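Local coordinates for transcriptional regulator, TetR family (Vibrio parahaemolyticus, PDB 3HE0), which probably binds regulatory DNA through an N-terminal helix-turn-helix and controls transcription as a TetR-type regulator, at the interface of chains A and B. Coordinates in Å, arbitrary orientation; residue numbers count along the deposited sequence, not the author numbering. Chains: chain A/B, Transcriptional regulator, TetR family.

Contact 1: the interface of chains A and B. Residues chain A 148, 150, 154, 158, 192; chain B 158, 162, 166, 185, 188-189, 192.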
loop_
_atom_site.group_PDB
_atom_site.type_symbol
_atom_site.label_atom_id
_atom_site.label_comp_id
_atom_site.label_asym_id
_atom_site.label_seq_id
_atom_site.Cartn_x
_atom_site.Cartn_y
_atom_site.Cartn_z
ATOM N N LYS A 148 17.361 12.656 10.136
ATOM C CA LYS A 148 16.936 13.880 9.477
ATOM C C LYS A 148 15.748 14.524 10.217
ATOM O O LYS A 148 14.828 13.829 10.716
ATOM C CB LYS A 148 16.497 13.592 8.026
ATOM C CG LYS A 148 17.540 12.927 7.070
ATOM C CD LYS A 148 17.097 13.070 5.574
ATOM C CE LYS A 148 18.081 12.483 4.551
ATOM N NZ LYS A 148 18.389 11.021 4.727
ATOM N N LEU A 150 12.729 15.561 10.160
ATOM C CA LEU A 150 11.493 15.593 9.400
ATOM C C LEU A 150 10.424 15.123 10.343
ATOM O O LEU A 150 10.730 14.434 11.320
ATOM C CB LEU A 150 11.614 14.684 8.155
ATOM C CG LEU A 150 12.709 15.074 7.141
ATOM C CD1 LEU A 150 12.806 14.062 5.985
ATOM C CD2 LEU A 150 12.509 16.501 6.567
ATOM N N VAL A 154 6.757 11.595 7.996
ATOM C CA VAL A 154 7.613 11.558 6.803
ATOM C C VAL A 154 8.697 10.486 7.015
ATOM O O VAL A 154 8.930 9.637 6.165
ATOM C CB VAL A 154 8.209 12.931 6.521
ATOM C CG1 VAL A 154 9.223 12.897 5.335
ATOM C CG2 VAL A 154 7.094 13.942 6.263
ATOM N N LEU A 158 9.223 7.104 4.700
ATOM C CA LEU A 158 10.471 6.870 3.981
ATOM C C LEU A 158 11.142 5.540 4.305
ATOM O O LEU A 158 12.008 5.088 3.547
ATOM C CB LEU A 158 11.456 7.982 4.305
ATOM C CG LEU A 158 11.165 9.348 3.702
ATOM C CD1 LEU A 158 11.901 10.374 4.585
ATOM C CD2 LEU A 158 11.496 9.424 2.186
ATOM N N ALA A 192 17.750 6.290 4.260
ATOM C CA ALA A 192 16.719 7.270 3.933
ATOM C C ALA A 192 16.491 8.205 5.123
ATOM O O ALA A 192 16.290 9.365 4.937
ATOM C CB ALA A 192 15.400 6.585 3.516
ATOM N N LEU B 158 12.312 0.836 -2.245
ATOM C CA LEU B 158 12.967 1.660 -1.249
ATOM C C LEU B 158 12.765 3.132 -1.471
ATOM O O LEU B 158 13.017 3.905 -0.540
ATOM C CB LEU B 158 14.462 1.430 -1.269
ATOM C CG LEU B 158 14.918 0.131 -0.623
ATOM C CD1 LEU B 158 16.250 -0.267 -1.238
ATOM C CD2 LEU B 158 14.903 0.212 0.918
ATOM N N ALA B 162 8.045 5.080 -1.269
ATOM C CA ALA B 162 7.921 6.110 -0.261
ATOM C C ALA B 162 7.042 7.199 -0.842
ATOM O O ALA B 162 6.256 7.799 -0.118
ATOM C CB ALA B 162 9.307 6.685 0.185
ATOM N N LEU B 166 3.534 8.283 1.305
ATOM C CA LEU B 166 3.423 9.660 1.724
ATOM C C LEU B 166 2.287 10.330 0.959
ATOM O O LEU B 166 1.412 10.995 1.556
ATOM C CB LEU B 166 4.773 10.369 1.464
ATOM C CG LEU B 166 5.996 9.985 2.307
ATOM C CD1 LEU B 166 7.304 10.498 1.705
ATOM C CD2 LEU B 166 5.809 10.469 3.758
ATOM N N ALA B 185 11.854 15.195 1.414
ATOM C CA ALA B 185 11.458 13.798 1.290
ATOM C C ALA B 185 11.982 13.232 -0.017
ATOM O O ALA B 185 12.404 12.090 -0.066
ATOM C CB ALA B 185 9.945 13.629 1.375
ATOM N N ALA B 188 15.591 12.535 0.728
ATOM C CA ALA B 188 15.746 11.413 1.630
ATOM C C ALA B 188 15.566 10.079 0.909
ATOM O O ALA B 188 16.341 9.116 1.134
ATOM C CB ALA B 188 14.773 11.526 2.856
ATOM N N SER B 189 14.556 9.980 0.041
ATOM C CA SER B 189 14.324 8.708 -0.638
ATOM C C SER B 189 15.433 8.400 -1.683
ATOM O O SER B 189 15.760 7.230 -1.927
ATOM C CB SER B 189 12.923 8.652 -1.247
ATOM O OG SER B 189 12.792 9.586 -2.271
ATOM N N ALA B 192 18.129 6.583 0.013
ATOM C CA ALA B 192 17.917 5.155 0.212
ATOM C C ALA B 192 18.583 4.359 -0.910
ATOM O O ALA B 192 19.080 3.270 -0.652
ATOM C CB ALA B 192 16.426 4.797 0.301
HETATM O O HOH W 1 12.534 6.292 0.944
HETATM O O HOH W 2 13.376 3.273 2.263
#

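Contact 2: the interface of chains A and B. Residues chain A 153-154, 157, 161; chain B 165-166, 169.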
loop_
_atom_site.group_PDB
_atom_site.type_symbol
_atom_site.label_atom_id
_atom_site.label_comp_id
_atom_site.label_asym_id
_atom_site.label_seq_id
_atom_site.Cartn_x
_atom_site.Cartn_y
_atom_site.Cartn_z
ATOM N N GLU A 153 5.846 11.344 10.621
ATOM C CA GLU A 153 5.038 10.801 9.526
ATOM C C GLU A 153 5.839 10.651 8.232
ATOM O O GLU A 153 5.628 9.685 7.474
ATOM C CB GLU A 153 3.806 11.685 9.256
ATOM C CG GLU A 153 2.672 11.497 10.282
ATOM C CD GLU A 153 2.081 10.077 10.267
ATOM O OE1 GLU A 153 2.017 9.463 9.169
ATOM O OE2 GLU A 153 1.682 9.567 11.357
ATOM N N VAL A 154 6.757 11.595 7.996
ATOM C CA VAL A 154 7.613 11.558 6.803
ATOM C C VAL A 154 8.697 10.486 7.015
ATOM O O VAL A 154 8.930 9.637 6.165
ATOM C CB VAL A 154 8.209 12.931 6.521
ATOM C CG1 VAL A 154 9.223 12.897 5.335
ATOM C CG2 VAL A 154 7.094 13.942 6.263
ATOM N N GLY A 157 7.059 7.204 6.489
ATOM C CA GLY A 157 6.804 6.999 5.063
ATOM C C GLY A 157 8.055 6.614 4.282
ATOM O O GLY A 157 7.964 5.876 3.334
ATOM N N GLU A 161 7.034 2.347 6.269
ATOM C CA GLU A 161 5.798 2.248 5.456
ATOM C C GLU A 161 6.141 1.838 4.050
ATOM O O GLU A 161 5.333 1.183 3.354
ATOM C CB GLU A 161 4.955 3.549 5.441
ATOM C CG GLU A 161 4.059 3.713 6.711
ATOM C CD GLU A 161 3.711 5.168 7.038
ATOM O OE1 GLU A 161 3.115 5.852 6.206
ATOM O OE2 GLU A 161 4.026 5.646 8.140
ATOM N N ALA B 165 3.452 6.026 -0.323
ATOM C CA ALA B 165 2.929 5.982 1.082
ATOM C C ALA B 165 2.598 7.384 1.558
ATOM O O ALA B 165 1.543 7.650 2.104
ATOM C CB ALA B 165 3.966 5.338 2.054
ATOM N N LEU B 166 3.534 8.283 1.305
ATOM C CA LEU B 166 3.423 9.660 1.724
ATOM C C LEU B 166 2.287 10.330 0.959
ATOM O O LEU B 166 1.412 10.995 1.556
ATOM C CB LEU B 166 4.773 10.369 1.464
ATOM C CG LEU B 166 5.996 9.985 2.307
ATOM C CD1 LEU B 166 7.304 10.498 1.705
ATOM C CD2 LEU B 166 5.809 10.469 3.758
ATOM N N LYS B 169 -1.236 9.175 2.335
ATOM C CA LYS B 169 -1.592 9.819 3.614
ATOM C C LYS B 169 -1.939 11.270 3.375
ATOM O O LYS B 169 -2.822 11.838 4.001
ATOM C CB LYS B 169 -0.425 9.734 4.606
ATOM C CG LYS B 169 -0.160 8.323 5.130
ATOM C CD LYS B 169 0.713 8.285 6.410
ATOM C CE LYS B 169 2.051 9.045 6.237
ATOM N NZ LYS B 169 3.213 8.312 6.895
#

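Contact 3: the interface of chains A and B. Residues chain A 166, 169, 174-175, 177; chain B 153-154.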
loop_
_atom_site.group_PDB
_atom_site.type_symbol
_atom_site.label_atom_id
_atom_site.label_comp_id
_atom_site.label_asym_id
_atom_site.label_seq_id
_atom_site.Cartn_x
_atom_site.Cartn_y
_atom_site.Cartn_z
ATOM N N LEU A 166 7.778 -3.614 0.093
ATOM C CA LEU A 166 8.712 -4.683 -0.247
ATOM C C LEU A 166 8.156 -6.043 0.200
ATOM O O LEU A 166 8.197 -7.039 -0.542
ATOM C CB LEU A 166 10.073 -4.452 0.428
ATOM C CG LEU A 166 11.090 -3.515 -0.210
ATOM C CD1 LEU A 166 12.286 -3.472 0.688
ATOM C CD2 LEU A 166 11.482 -3.995 -1.553
ATOM N N LYS A 169 5.148 -7.038 -2.007
ATOM C CA LYS A 169 5.627 -7.507 -3.304
ATOM C C LYS A 169 6.486 -8.782 -3.227
ATOM O O LYS A 169 6.552 -9.530 -4.208
ATOM C CB LYS A 169 6.368 -6.377 -4.042
ATOM C CG LYS A 169 5.426 -5.282 -4.594
ATOM C CD LYS A 169 6.029 -4.503 -5.779
ATOM C CE LYS A 169 5.009 -3.567 -6.440
ATOM N NZ LYS A 169 3.944 -4.322 -7.183
ATOM N N PHE A 174 7.071 -11.184 -6.575
ATOM C CA PHE A 174 7.766 -10.351 -7.571
ATOM C C PHE A 174 9.297 -10.483 -7.538
ATOM O O PHE A 174 9.956 -10.316 -8.564
ATOM C CB PHE A 174 7.310 -8.886 -7.484
ATOM C CG PHE A 174 5.840 -8.702 -7.780
ATOM C CD1 PHE A 174 5.293 -9.190 -8.968
ATOM C CD2 PHE A 174 5.000 -8.065 -6.873
ATOM C CE1 PHE A 174 3.951 -9.047 -9.243
ATOM C CE2 PHE A 174 3.646 -7.916 -7.142
ATOM C CZ PHE A 174 3.120 -8.409 -8.330
ATOM N N TYR A 175 9.846 -10.813 -6.372
ATOM C CA TYR A 175 11.280 -11.096 -6.232
ATOM C C TYR A 175 11.550 -11.968 -4.988
ATOM O O TYR A 175 10.777 -11.939 -4.016
ATOM C CB TYR A 175 12.060 -9.791 -6.123
ATOM C CG TYR A 175 11.641 -9.014 -4.917
ATOM C CD1 TYR A 175 12.255 -9.222 -3.685
ATOM C CD2 TYR A 175 10.591 -8.103 -4.993
ATOM C CE1 TYR A 175 11.849 -8.528 -2.567
ATOM C CE2 TYR A 175 10.176 -7.399 -3.883
ATOM C CZ TYR A 175 10.807 -7.609 -2.674
ATOM O OH TYR A 175 10.390 -6.902 -1.575
ATOM N N LEU A 177 14.296 -12.703 -1.914
ATOM C CA LEU A 177 15.293 -11.948 -1.174
ATOM C C LEU A 177 16.007 -12.869 -0.179
ATOM O O LEU A 177 15.371 -13.355 0.766
ATOM C CB LEU A 177 14.592 -10.800 -0.431
ATOM C CG LEU A 177 15.147 -9.384 -0.604
ATOM C CD1 LEU A 177 15.305 -9.031 -2.071
ATOM C CD2 LEU A 177 14.227 -8.382 0.065
ATOM N N GLU B 153 13.336 -4.063 -8.424
ATOM C CA GLU B 153 12.138 -4.123 -7.608
ATOM C C GLU B 153 12.443 -3.657 -6.198
ATOM O O GLU B 153 11.626 -3.007 -5.593
ATOM C CB GLU B 153 11.577 -5.557 -7.557
ATOM C CG GLU B 153 10.809 -5.950 -8.839
ATOM C CD GLU B 153 9.335 -5.564 -8.783
ATOM O OE1 GLU B 153 8.971 -4.592 -8.052
ATOM O OE2 GLU B 153 8.522 -6.240 -9.475
ATOM N N VAL B 154 13.626 -3.974 -5.691
ATOM C CA VAL B 154 14.000 -3.565 -4.337
ATOM C C VAL B 154 14.326 -2.084 -4.324
ATOM O O VAL B 154 13.898 -1.361 -3.420
ATOM C CB VAL B 154 15.171 -4.371 -3.810
ATOM C CG1 VAL B 154 15.673 -3.788 -2.521
ATOM C CG2 VAL B 154 14.749 -5.826 -3.609
#

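Contact 1: the interface of chains A and B
With CG anti to its own carbonyl carbon (chi1 -72°) and chi2 at 158°, A:Leu158 sends both methyl branches against helix 179-193 of chain B. CD1 meets the CB methyl of B:Ala188 at 3.5 Å, while CD2 reaches the helix backbone, 3.6 Å from the carbonyl O of B:Ala185, and also touches CB of B:Ser189. The small residues B:Ala185 and B:Ala188 probably let the leucine approach the helix closely, and B:Ala162 meets it from helix 160-171. B:Leu166 adds a methyl from the same helix, its CD2 lying 3.7 Å from CA of A:Val154. Alanines also face each other near the two-fold axis, the CB atoms of A:Ala192 and B:Ala192 being 3.8 Å apart. The aliphatic end of A:Lys148 lies over B:Ala188. Its chain is bent at chi4 (58°), and NZ bonds within chain A to the carbonyl O of A:Ala192 at 2.7 Å, from above the carbonyl plane. No direct polar bond crosses this patch, a largely apolar part of what is probably the dimer interface usual in TetR regulators. Two waters bridge the carbonyl oxygens of A:Leu158 and B:Leu158; water 2 lies 2.6 Å from O of A:Leu158.

Contact 2: the interface of chains A and B
NZ of B:Lys169, the side-chain amine, is gripped by oxygens of A:Glu153 and A:Glu161 in the C-terminal region of this TetR-family protein, a helical part that in the family commonly serves dimerisation. The carboxylate of A:Glu161 comes tip to tip with the lysine: OE1 takes NZ at 2.6 Å on its syn lone pair, the side of the other oxygen, and OE2 lies 3.1 Å from the same nitrogen. The carboxylate of A:Glu153 forms the second salt bridge, OE1 meeting NZ at 2.8 Å nearly along its C-O axis. The backbone of A:Glu153 contributes as well, its carbonyl O accepting from NZ at 2.8 Å with the donor tilted 25° from the carbonyl plane. A:Glu153 folds at chi2 (-63°), which brings its carboxylate round to the same nitrogen as its own carbonyl. B:Lys169 in turn is bent at chi3 and chi4, which steers NZ in among the acceptors. Two carboxylates around one amine would be expected to favour its charged form, and the amine should in turn offset their mutual repulsion. Beside this polar cluster the packing is apolar. CD2 of B:Leu166 lies 3.8 Å from CA of A:Gly157, where the glycine presents bare backbone to the methyl. Between helices 160-171 of the two chains, CB of B:Ala165 sits 4.0 Å from CB of A:Glu161.

Contact 3: the interface of chains A and B
Apolar packing joins B:Val154 to A:Leu177, A:Tyr175 and A:Leu166. Its CG2 methyl meets CD1 of A:Leu177 at 3.6 Å and lies over one face of the A:Tyr175 ring, 4.1 Å above the plane and offset toward the rim. A:Leu166 approaches the valine backbone instead, its CD2 being 3.8 Å from CA. The tyrosine ring also packs against the aliphatic start of B:Glu153, with CD2 of A:Tyr175 3.7 Å from CB of the glutamate. A chi1 of 61° places the tyrosine CG between its backbone N and carbonyl carbon, from where the ring reaches both B:Glu153 and B:Val154.

Polar groups meet less directly. B:Glu153 bends at chi2 (-88°), and its carboxylate oxygen OE2 comes to 3.5 Å from CB of A:Phe174, the carboxylate and phenyl planes lying 24° apart. NZ of A:Lys169 stays 5.1 Å from OE1 of B:Glu153, so opposite charges are near without a salt bridge; any attraction is probably longer-range. Within chain A, the hydroxyl OH of A:Tyr175 donates to the carbonyl O of A:Leu166 at 2.4 Å, from above its plane.

In the fold, helix 152-158 of chain B presents its first turn to the C-terminal half of helix 160-171 of chain A and the connecting stretch that leads into helix 179-193.

Contact 1 and contact 2 are neighbours, their C-alpha centres about 8 Å apart, and they share A:Val154 and B:Leu166; contact 3 lies about 19 Å from each. Helices 152-158 and 160-171 take part in all three, while helix 179-193 enters at contact 1. Contact 2 and contact 3 use the matching residues 153, 154, 166 and 169 with the chains exchanged. B:Lys169 is bonded to A:Glu153 in contact 2, whereas A:Lys169 and B:Glu153 are not in contact 3, a local departure from the two-fold symmetry. Together the contacts suggest a dimer, usual for TetR regulators, though the structure alone does not prove it.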